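Local coordinates for protein glutamate tRNA ligase (Elizabethkingia meningoseptica, PDB 6BRL) that probably charges tRNA(Glu) with glutamate in an ATP-dependent reaction, as a class I glutamyl-tRNA synthetase that binds the free amino acid, at residues A[63-68]-A[283-288]. Residues are numbered along the deposited sequence; the frame is centred on the assembly and turned at random.
Sequences EEYIME and LNFTDS
A tyrosine on helix 62-73 of the class I catalytic domain packs against the loop that leads into strand 285-286 and against the strand's first residue, Tyr65 meeting Leu283, Asn284 and Phe285 in turn. Tyr65 CG lies trans to the amide nitrogen, which carries the ring out to the 283-288 segment, and its OH donates a 2.7 Å hydrogen bond to Leu283 O. The hydroxyl comes in tilted 29° from the carbonyl plane, while Leu283 O lies in the plane of the phenol ring. At the ring edge, Tyr65 CE2 approaches Asn284 O to 3.1 Å. Leu283 CD1 sits over one face of the tyrosine and also packs 3.8 Å from Glu68 CG, wedged between the ring and the glutamate's extended chain; the Glu68 carboxylate continues to a salt bridge with Arg298. Farther along, Phe285 turns its edge toward the Tyr65 face in an offset edge-to-face pair, centroids 5.8 Å apart and planes at 88°. Phe285 bonds through its backbone to Ser294 on the partner strand 293-294, and Asn284 OD1 accepts from Gly296 N. The Tyr65 side chain lies about 13 Å from the bound glutamate; this is structural packing of a helix against a two-stranded β-hairpin and its lead-in loop.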
loop_
_atom_site.group_PDB
_atom_site.type_symbol
_atom_site.label_atom_id
_atom_site.label_comp_id
_atom_site.label_asym_id
_atom_site.label_seq_id
_atom_site.Cartn_x
_atom_site.Cartn_y
_atom_site.Cartn_z
ATOM N N GLU A 63 -8.386 -3.833 12.231
ATOM C CA GLU A 63 -7.635 -5.070 12.378
ATOM C C GLU A 63 -8.010 -6.064 11.289
ATOM O O GLU A 63 -7.147 -6.789 10.779
ATOM C CB GLU A 63 -7.857 -5.660 13.765
ATOM C CG GLU A 63 -7.254 -7.038 13.919
ATOM C CD GLU A 63 -7.363 -7.621 15.351
ATOM O OE1 GLU A 63 -7.535 -6.850 16.347
ATOM O OE2 GLU A 63 -7.278 -8.868 15.437
ATOM N N GLU A 64 -9.294 -6.123 10.922
ATOM C CA GLU A 64 -9.689 -6.982 9.818
ATOM C C GLU A 64 -9.015 -6.533 8.519
ATOM O O GLU A 64 -8.558 -7.358 7.711
ATOM C CB GLU A 64 -11.215 -6.950 9.654
ATOM C CG GLU A 64 -11.977 -7.628 10.786
ATOM C CD GLU A 64 -12.181 -6.772 12.052
ATOM O OE1 GLU A 64 -12.883 -7.279 12.954
ATOM O OE2 GLU A 64 -11.671 -5.626 12.153
ATOM N N TYR A 65 -9.001 -5.226 8.286
ATOM C CA TYR A 65 -8.376 -4.680 7.090
ATOM C C TYR A 65 -6.917 -5.107 7.018
ATOM O O TYR A 65 -6.430 -5.583 5.976
ATOM C CB TYR A 65 -8.516 -3.150 7.103
ATOM C CG TYR A 65 -8.021 -2.465 5.840
ATOM C CD1 TYR A 65 -6.660 -2.241 5.633
ATOM C CD2 TYR A 65 -8.926 -2.043 4.858
ATOM C CE1 TYR A 65 -6.205 -1.623 4.465
ATOM C CE2 TYR A 65 -8.492 -1.422 3.709
ATOM C CZ TYR A 65 -7.103 -1.227 3.518
ATOM O OH TYR A 65 -6.630 -0.607 2.381
ATOM N N ILE A 66 -6.207 -4.979 8.144
ATOM C CA ILE A 66 -4.781 -5.321 8.175
ATOM C C ILE A 66 -4.566 -6.778 7.793
ATOM O O ILE A 66 -3.720 -7.093 6.945
ATOM C CB ILE A 66 -4.177 -5.012 9.560
ATOM C CG1 ILE A 66 -4.107 -3.509 9.801
ATOM C CG2 ILE A 66 -2.785 -5.667 9.699
ATOM C CD1 ILE A 66 -4.068 -3.150 11.292
ATOM N N MET A 67 -5.311 -7.695 8.427
ATOM C CA MET A 67 -5.171 -9.113 8.088
ATOM C C MET A 67 -5.488 -9.349 6.618
ATOM O O MET A 67 -4.753 -10.062 5.916
ATOM C CB MET A 67 -6.090 -9.983 8.957
ATOM C CG MET A 67 -5.675 -10.075 10.437
ATOM S SD MET A 67 -3.915 -10.523 10.581
ATOM C CE MET A 67 -3.834 -12.132 9.789
ATOM N N GLU A 68 -6.556 -8.736 6.127
ATOM C CA GLU A 68 -6.926 -8.954 4.732
ATOM C C GLU A 68 -5.879 -8.406 3.764
ATOM O O GLU A 68 -5.603 -9.025 2.724
ATOM C CB GLU A 68 -8.296 -8.334 4.439
ATOM C CG GLU A 68 -8.858 -8.864 3.136
ATOM C CD GLU A 68 -10.238 -8.286 2.755
ATOM O OE1 GLU A 68 -10.943 -7.699 3.622
ATOM O OE2 GLU A 68 -10.587 -8.425 1.560
ATOM N N LEU A 283 -6.412 -1.870 -0.241
ATOM C CA LEU A 283 -7.771 -2.357 -0.447
ATOM C C LEU A 283 -8.774 -1.245 -0.184
ATOM O O LEU A 283 -8.459 -0.231 0.453
ATOM C CB LEU A 283 -8.112 -3.538 0.487
ATOM C CG LEU A 283 -7.076 -4.595 0.851
ATOM C CD1 LEU A 283 -7.610 -5.432 2.010
ATOM C CD2 LEU A 283 -6.793 -5.495 -0.333
ATOM N N ASN A 284 -10.002 -1.458 -0.678
ATOM C CA ASN A 284 -11.093 -0.535 -0.424
ATOM C C ASN A 284 -11.198 -0.260 1.060
ATOM O O ASN A 284 -11.041 -1.163 1.887
ATOM C CB ASN A 284 -12.456 -1.107 -0.854
ATOM C CG ASN A 284 -12.738 -0.964 -2.335
ATOM O OD1 ASN A 284 -11.899 -0.495 -3.118
ATOM N ND2 ASN A 284 -13.955 -1.388 -2.730
ATOM N N PHE A 285 -11.600 0.956 1.392
ATOM C CA PHE A 285 -11.963 1.192 2.779
ATOM C C PHE A 285 -13.013 2.278 2.849
ATOM O O PHE A 285 -12.877 3.316 2.201
ATOM C CB PHE A 285 -10.769 1.597 3.630
ATOM C CG PHE A 285 -11.145 1.838 5.063
ATOM C CD1 PHE A 285 -11.434 0.764 5.896
ATOM C CD2 PHE A 285 -11.287 3.125 5.546
ATOM C CE1 PHE A 285 -11.823 0.969 7.216
ATOM C CE2 PHE A 285 -11.669 3.345 6.859
ATOM C CZ PHE A 285 -11.935 2.264 7.696
ATOM N N THR A 286 -14.031 2.043 3.675
ATOM C CA THR A 286 -15.180 2.929 3.801
ATOM C C THR A 286 -15.142 3.672 5.124
ATOM O O THR A 286 -15.168 3.049 6.192
ATOM C CB THR A 286 -16.472 2.143 3.680
ATOM O OG1 THR A 286 -16.494 1.527 2.390
ATOM C CG2 THR A 286 -17.661 3.076 3.806
ATOM N N ASP A 287 -15.097 5.002 5.041
ATOM C CA ASP A 287 -15.033 5.855 6.223
ATOM C C ASP A 287 -16.378 5.870 6.940
ATOM O O ASP A 287 -17.424 6.082 6.324
ATOM C CB ASP A 287 -14.628 7.278 5.814
ATOM C CG ASP A 287 -14.694 8.279 6.975
ATOM O OD1 ASP A 287 -13.808 8.257 7.864
ATOM O OD2 ASP A 287 -15.623 9.112 6.985
ATOM N N SER A 288 -16.355 5.652 8.252
ATOM C CA SER A 288 -17.595 5.729 9.018
ATOM C C SER A 288 -18.183 7.143 8.987
ATOM O O SER A 288 -19.380 7.326 8.724
ATOM C CB SER A 288 -17.336 5.266 10.451
ATOM O OG SER A 288 -18.146 5.977 11.371
#